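Local coordinates for putative cell surface protein (Streptococcus pyogenes, PDB 4OFQ) that probably serves as an antigen I/II-family adhesin on the streptococcal cell surface, its C-terminal region being built of beta-sandwich domains, one of them holding a calcium ion, at residues S37-K51 with V143-L157. Numbering follows the deposited sequence.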
# COMPACT_ATOMS: atom_id res chain seq x y z
N SER A 37 -2.17 -2.38 -1.30
CA SER A 37 -0.90 -2.97 -0.83
C SER A 37 -1.09 -3.84 0.41
O SER A 37 -1.95 -3.56 1.25
CB SER A 37 0.15 -1.89 -0.51
OG SER A 37 0.53 -1.18 -1.69
N THR A 38 -0.29 -4.89 0.52
CA THR A 38 -0.22 -5.67 1.75
C THR A 38 0.99 -5.13 2.48
O THR A 38 2.06 -5.06 1.89
CB THR A 38 0.00 -7.16 1.46
OG1 THR A 38 -1.10 -7.66 0.69
CG2 THR A 38 0.12 -7.96 2.77
N LEU A 39 0.82 -4.73 3.73
CA LEU A 39 1.94 -4.26 4.53
C LEU A 39 2.47 -5.40 5.39
O LEU A 39 1.78 -5.88 6.29
CB LEU A 39 1.50 -3.10 5.43
CG LEU A 39 0.76 -2.00 4.68
CD1 LEU A 39 0.42 -0.85 5.60
CD2 LEU A 39 1.63 -1.52 3.53
N THR A 40 3.72 -5.79 5.15
CA THR A 40 4.33 -6.86 5.93
C THR A 40 5.41 -6.32 6.84
O THR A 40 6.42 -5.80 6.37
CB THR A 40 4.89 -7.96 5.02
OG1 THR A 40 3.81 -8.58 4.31
CG2 THR A 40 5.62 -9.03 5.86
N TYR A 41 5.16 -6.44 8.14
CA TYR A 41 6.07 -5.96 9.16
C TYR A 41 6.82 -7.11 9.80
O TYR A 41 6.27 -8.22 9.95
CB TYR A 41 5.30 -5.23 10.25
CG TYR A 41 4.53 -4.00 9.80
CD1 TYR A 41 5.18 -2.77 9.64
CD2 TYR A 41 3.16 -4.05 9.60
CE1 TYR A 41 4.48 -1.64 9.25
CE2 TYR A 41 2.45 -2.94 9.21
CZ TYR A 41 3.11 -1.73 9.05
OH TYR A 41 2.40 -0.63 8.65
N VAL A 42 8.05 -6.84 10.21
CA VAL A 42 8.82 -7.78 11.01
C VAL A 42 9.14 -7.05 12.31
O VAL A 42 9.78 -6.00 12.30
CB VAL A 42 10.11 -8.19 10.28
CG1 VAL A 42 10.91 -9.22 11.11
CG2 VAL A 42 9.80 -8.73 8.88
N ALA A 43 8.64 -7.58 13.43
CA ALA A 43 8.77 -6.91 14.71
C ALA A 43 9.62 -7.76 15.63
O ALA A 43 9.52 -9.00 15.62
CB ALA A 43 7.39 -6.68 15.33
N LYS A 44 10.47 -7.10 16.41
CA LYS A 44 11.31 -7.79 17.37
C LYS A 44 10.89 -7.50 18.81
O LYS A 44 10.65 -6.35 19.17
CB LYS A 44 12.79 -7.40 17.20
CG LYS A 44 13.70 -7.99 18.29
CD LYS A 44 15.18 -7.67 18.08
CE LYS A 44 15.50 -6.26 18.51
NZ LYS A 44 16.96 -5.95 18.40
N GLN A 45 10.82 -8.56 19.60
CA GLN A 45 10.61 -8.49 21.05
C GLN A 45 11.98 -8.78 21.66
O GLN A 45 12.48 -9.91 21.56
CB GLN A 45 9.56 -9.52 21.46
CG GLN A 45 9.20 -9.61 22.96
CD GLN A 45 7.94 -10.46 23.18
OE1 GLN A 45 7.60 -11.30 22.33
NE2 GLN A 45 7.26 -10.26 24.31
N ASP A 46 12.58 -7.77 22.27
CA ASP A 46 14.00 -7.77 22.60
C ASP A 46 14.26 -8.28 24.02
O ASP A 46 13.92 -7.62 25.00
CB ASP A 46 14.53 -6.33 22.46
CG ASP A 46 16.01 -6.19 22.78
OD1 ASP A 46 16.73 -7.20 22.93
OD2 ASP A 46 16.47 -5.03 22.86
N PHE A 47 14.90 -9.44 24.13
CA PHE A 47 15.16 -10.04 25.43
C PHE A 47 16.65 -10.12 25.72
O PHE A 47 17.06 -10.59 26.78
CB PHE A 47 14.57 -11.44 25.52
CG PHE A 47 13.07 -11.46 25.61
CD1 PHE A 47 12.38 -10.44 26.23
CD2 PHE A 47 12.35 -12.52 25.06
CE1 PHE A 47 10.99 -10.46 26.31
CE2 PHE A 47 10.96 -12.55 25.15
CZ PHE A 47 10.28 -11.52 25.77
N ASP A 48 17.46 -9.65 24.78
CA ASP A 48 18.91 -9.76 24.88
C ASP A 48 19.48 -9.35 26.25
O ASP A 48 20.32 -10.05 26.81
CB ASP A 48 19.57 -8.98 23.75
CG ASP A 48 21.07 -9.13 23.76
OD1 ASP A 48 21.55 -10.22 23.41
OD2 ASP A 48 21.76 -8.15 24.11
N GLN A 49 19.02 -8.22 26.78
CA GLN A 49 19.56 -7.69 28.04
C GLN A 49 19.31 -8.61 29.23
O GLN A 49 20.04 -8.57 30.22
CB GLN A 49 18.96 -6.31 28.34
CG GLN A 49 19.63 -5.16 27.63
CD GLN A 49 21.10 -5.01 28.00
OE1 GLN A 49 21.43 -4.65 29.13
NE2 GLN A 49 21.97 -5.27 27.04
N TYR A 50 18.27 -9.44 29.14
CA TYR A 50 17.86 -10.28 30.26
C TYR A 50 18.67 -11.57 30.40
O TYR A 50 18.54 -12.27 31.40
CB TYR A 50 16.37 -10.63 30.13
CG TYR A 50 15.48 -9.42 30.08
CD1 TYR A 50 15.60 -8.41 31.02
CD2 TYR A 50 14.52 -9.28 29.08
CE1 TYR A 50 14.78 -7.29 30.97
CE2 TYR A 50 13.71 -8.16 29.02
CZ TYR A 50 13.84 -7.17 29.98
OH TYR A 50 13.03 -6.07 29.94
N LYS A 51 19.48 -11.88 29.39
CA LYS A 51 20.23 -13.14 29.37
C LYS A 51 21.09 -13.34 30.60
O LYS A 51 21.85 -12.45 30.99
CB LYS A 51 21.10 -13.21 28.12
CG LYS A 51 21.87 -14.52 27.96
CD LYS A 51 22.67 -14.54 26.67
CE LYS A 51 23.36 -15.88 26.46
NZ LYS A 51 24.11 -15.93 25.17
N VAL A 143 13.14 -15.65 27.76
CA VAL A 143 13.59 -14.37 28.31
C VAL A 143 14.96 -14.46 29.00
O VAL A 143 15.87 -13.68 28.71
CB VAL A 143 12.57 -13.83 29.32
CG1 VAL A 143 13.07 -12.51 29.91
CG2 VAL A 143 11.20 -13.67 28.66
N GLN A 144 15.08 -15.42 29.91
CA GLN A 144 16.31 -15.61 30.68
C GLN A 144 17.47 -16.11 29.81
O GLN A 144 18.64 -15.99 30.18
CB GLN A 144 16.05 -16.59 31.84
CG GLN A 144 17.16 -16.66 32.87
CD GLN A 144 16.78 -17.53 34.06
OE1 GLN A 144 16.25 -18.63 33.89
NE2 GLN A 144 17.05 -17.04 35.27
N LYS A 145 17.13 -16.68 28.66
CA LYS A 145 18.15 -17.11 27.70
C LYS A 145 18.49 -16.03 26.68
O LYS A 145 19.33 -16.23 25.80
CB LYS A 145 17.70 -18.39 27.00
CG LYS A 145 17.50 -19.57 27.96
CD LYS A 145 17.18 -20.85 27.20
CE LYS A 145 17.02 -22.02 28.15
NZ LYS A 145 16.63 -23.27 27.42
N GLY A 146 17.82 -14.88 26.79
CA GLY A 146 18.07 -13.77 25.89
C GLY A 146 17.67 -14.07 24.45
O GLY A 146 18.27 -13.57 23.50
N LEU A 147 16.64 -14.89 24.28
CA LEU A 147 16.17 -15.28 22.96
C LEU A 147 15.04 -14.37 22.49
O LEU A 147 13.89 -14.52 22.93
CB LEU A 147 15.72 -16.74 22.98
CG LEU A 147 16.79 -17.78 23.35
CD1 LEU A 147 16.20 -19.18 23.56
CD2 LEU A 147 17.84 -17.83 22.25
N ASP A 148 15.36 -13.45 21.58
CA ASP A 148 14.37 -12.54 21.03
C ASP A 148 13.22 -13.28 20.34
O ASP A 148 13.40 -14.36 19.80
CB ASP A 148 14.99 -11.58 20.01
CG ASP A 148 16.04 -10.66 20.60
OD1 ASP A 148 16.11 -10.49 21.84
OD2 ASP A 148 16.81 -10.10 19.79
N ILE A 149 12.05 -12.66 20.35
CA ILE A 149 10.92 -13.18 19.60
C ILE A 149 10.71 -12.30 18.38
O ILE A 149 10.74 -11.07 18.48
CB ILE A 149 9.63 -13.21 20.45
CG1 ILE A 149 9.91 -13.78 21.85
CG2 ILE A 149 8.53 -14.02 19.73
CD1 ILE A 149 10.45 -15.21 21.85
N THR A 150 10.51 -12.93 17.22
CA THR A 150 10.28 -12.21 15.97
C THR A 150 8.86 -12.46 15.46
O THR A 150 8.45 -13.61 15.25
CB THR A 150 11.30 -12.62 14.89
OG1 THR A 150 12.62 -12.34 15.37
CG2 THR A 150 11.04 -11.87 13.58
N TYR A 151 8.12 -11.37 15.27
CA TYR A 151 6.74 -11.43 14.80
C TYR A 151 6.73 -11.03 13.32
O TYR A 151 7.27 -9.99 12.95
CB TYR A 151 5.84 -10.48 15.60
CG TYR A 151 5.69 -10.79 17.09
CD1 TYR A 151 6.77 -10.62 17.96
CD2 TYR A 151 4.47 -11.20 17.62
CE1 TYR A 151 6.64 -10.89 19.33
CE2 TYR A 151 4.33 -11.46 18.99
CZ TYR A 151 5.42 -11.31 19.84
OH TYR A 151 5.30 -11.57 21.20
N ASN A 152 6.12 -11.86 12.48
CA ASN A 152 5.99 -11.52 11.07
C ASN A 152 4.50 -11.37 10.77
O ASN A 152 3.76 -12.36 10.79
CB ASN A 152 6.61 -12.62 10.23
CG ASN A 152 6.81 -12.21 8.80
OD1 ASN A 152 5.85 -11.93 8.08
ND2 ASN A 152 8.06 -12.22 8.35
N LEU A 153 4.07 -10.14 10.49
CA LEU A 153 2.65 -9.77 10.50
C LEU A 153 2.28 -9.07 9.20
O LEU A 153 3.02 -8.20 8.76
CB LEU A 153 2.41 -8.76 11.63
CG LEU A 153 2.91 -9.14 13.02
CD1 LEU A 153 2.69 -8.00 14.04
CD2 LEU A 153 2.20 -10.42 13.47
N SER A 154 1.15 -9.44 8.59
CA SER A 154 0.71 -8.73 7.38
C SER A 154 -0.66 -8.09 7.57
O SER A 154 -1.60 -8.76 8.02
CB SER A 154 0.65 -9.70 6.18
OG SER A 154 1.94 -10.20 5.88
N PHE A 155 -0.79 -6.81 7.20
CA PHE A 155 -2.07 -6.09 7.26
C PHE A 155 -2.46 -5.57 5.88
O PHE A 155 -1.59 -5.25 5.05
CB PHE A 155 -1.96 -4.85 8.16
CG PHE A 155 -1.75 -5.14 9.63
CD1 PHE A 155 -2.83 -5.42 10.47
CD2 PHE A 155 -0.48 -5.03 10.19
CE1 PHE A 155 -2.63 -5.64 11.82
CE2 PHE A 155 -0.28 -5.25 11.56
CZ PHE A 155 -1.36 -5.54 12.37
N LYS A 156 -3.77 -5.44 5.66
CA LYS A 156 -4.30 -4.63 4.54
C LYS A 156 -4.79 -3.27 5.06
O LYS A 156 -5.06 -3.11 6.25
CB LYS A 156 -5.49 -5.34 3.90
CG LYS A 156 -5.27 -6.82 3.63
CD LYS A 156 -4.40 -7.06 2.42
CE LYS A 156 -4.26 -8.57 2.17
NZ LYS A 156 -3.46 -8.89 0.94
N LEU A 157 -4.92 -2.30 4.15
CA LEU A 157 -5.49 -0.99 4.48
C LEU A 157 -7.03 -1.01 4.43
O LEU A 157 -7.63 -1.82 3.73
CB LEU A 157 -4.99 0.05 3.47
CG LEU A 157 -3.47 0.24 3.38
CD1 LEU A 157 -3.10 1.21 2.26
CD2 LEU A 157 -2.95 0.74 4.72
O HOH W 1 -4.36 -2.80 1.33
O HOH W 2 17.87 -7.73 20.53
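Y151 and Q45 meet on the buried side of two antiparallel strands, 38-45 and 149-157, where the phenol OH donates to Q45 OE1 at 2.6 Å. The donor lies 38° out of the amide's carbonyl plane, so the bond misses a lone pair, while OE1 itself sits at the edge of the tyrosine ring. Q45 reaches it with CG anti to the backbone N and an extended chain that runs beside I149. Y66 stacks on Y151 and W130 meets it edge-to-face, which further confines the ring. Farther along this face, Y41 CE2 approaches F155 CD2 at 3.7 Å, the two side chains crossing at about a right angle, and L39 CD1 touches L157 CD2. Beyond the strand end, V143 CG2 stands over the F47 ring, 3.7 Å from its centroid and 13° off the normal, a CH-pi contact.

Eight backbone hydrogen bonds, paired at L39-F155, Y41-L153, A43-Y151 and Q45-I149, fix the register in one sheet of the beta sandwich; I166 and N168, on strand 164-174 of the other sheet, touch L39, L157 and Y41 across the core.

The outward face is sparser and more polar. T40 OG1 and S154 OG share a hydrogen bond of 2.9 Å, and N83 also bonds S154 OG. K156, bent at chi2 (-77°), brings NZ within 2.7 Å of T38 OG1 at an exposed position. Nearer the loop, D148 OD1 accepts from F47 N at 2.8 Å, and only weakly from D48 N. D46 OD1, which closes an Asx turn, lies 3.5 Å from D148 OD1, while D46 OD2 accepts from the backbone N of Q15; a water donating to D46 OD1 and D148 OD2 and accepting from K44 NZ probably eases this like-charge approach.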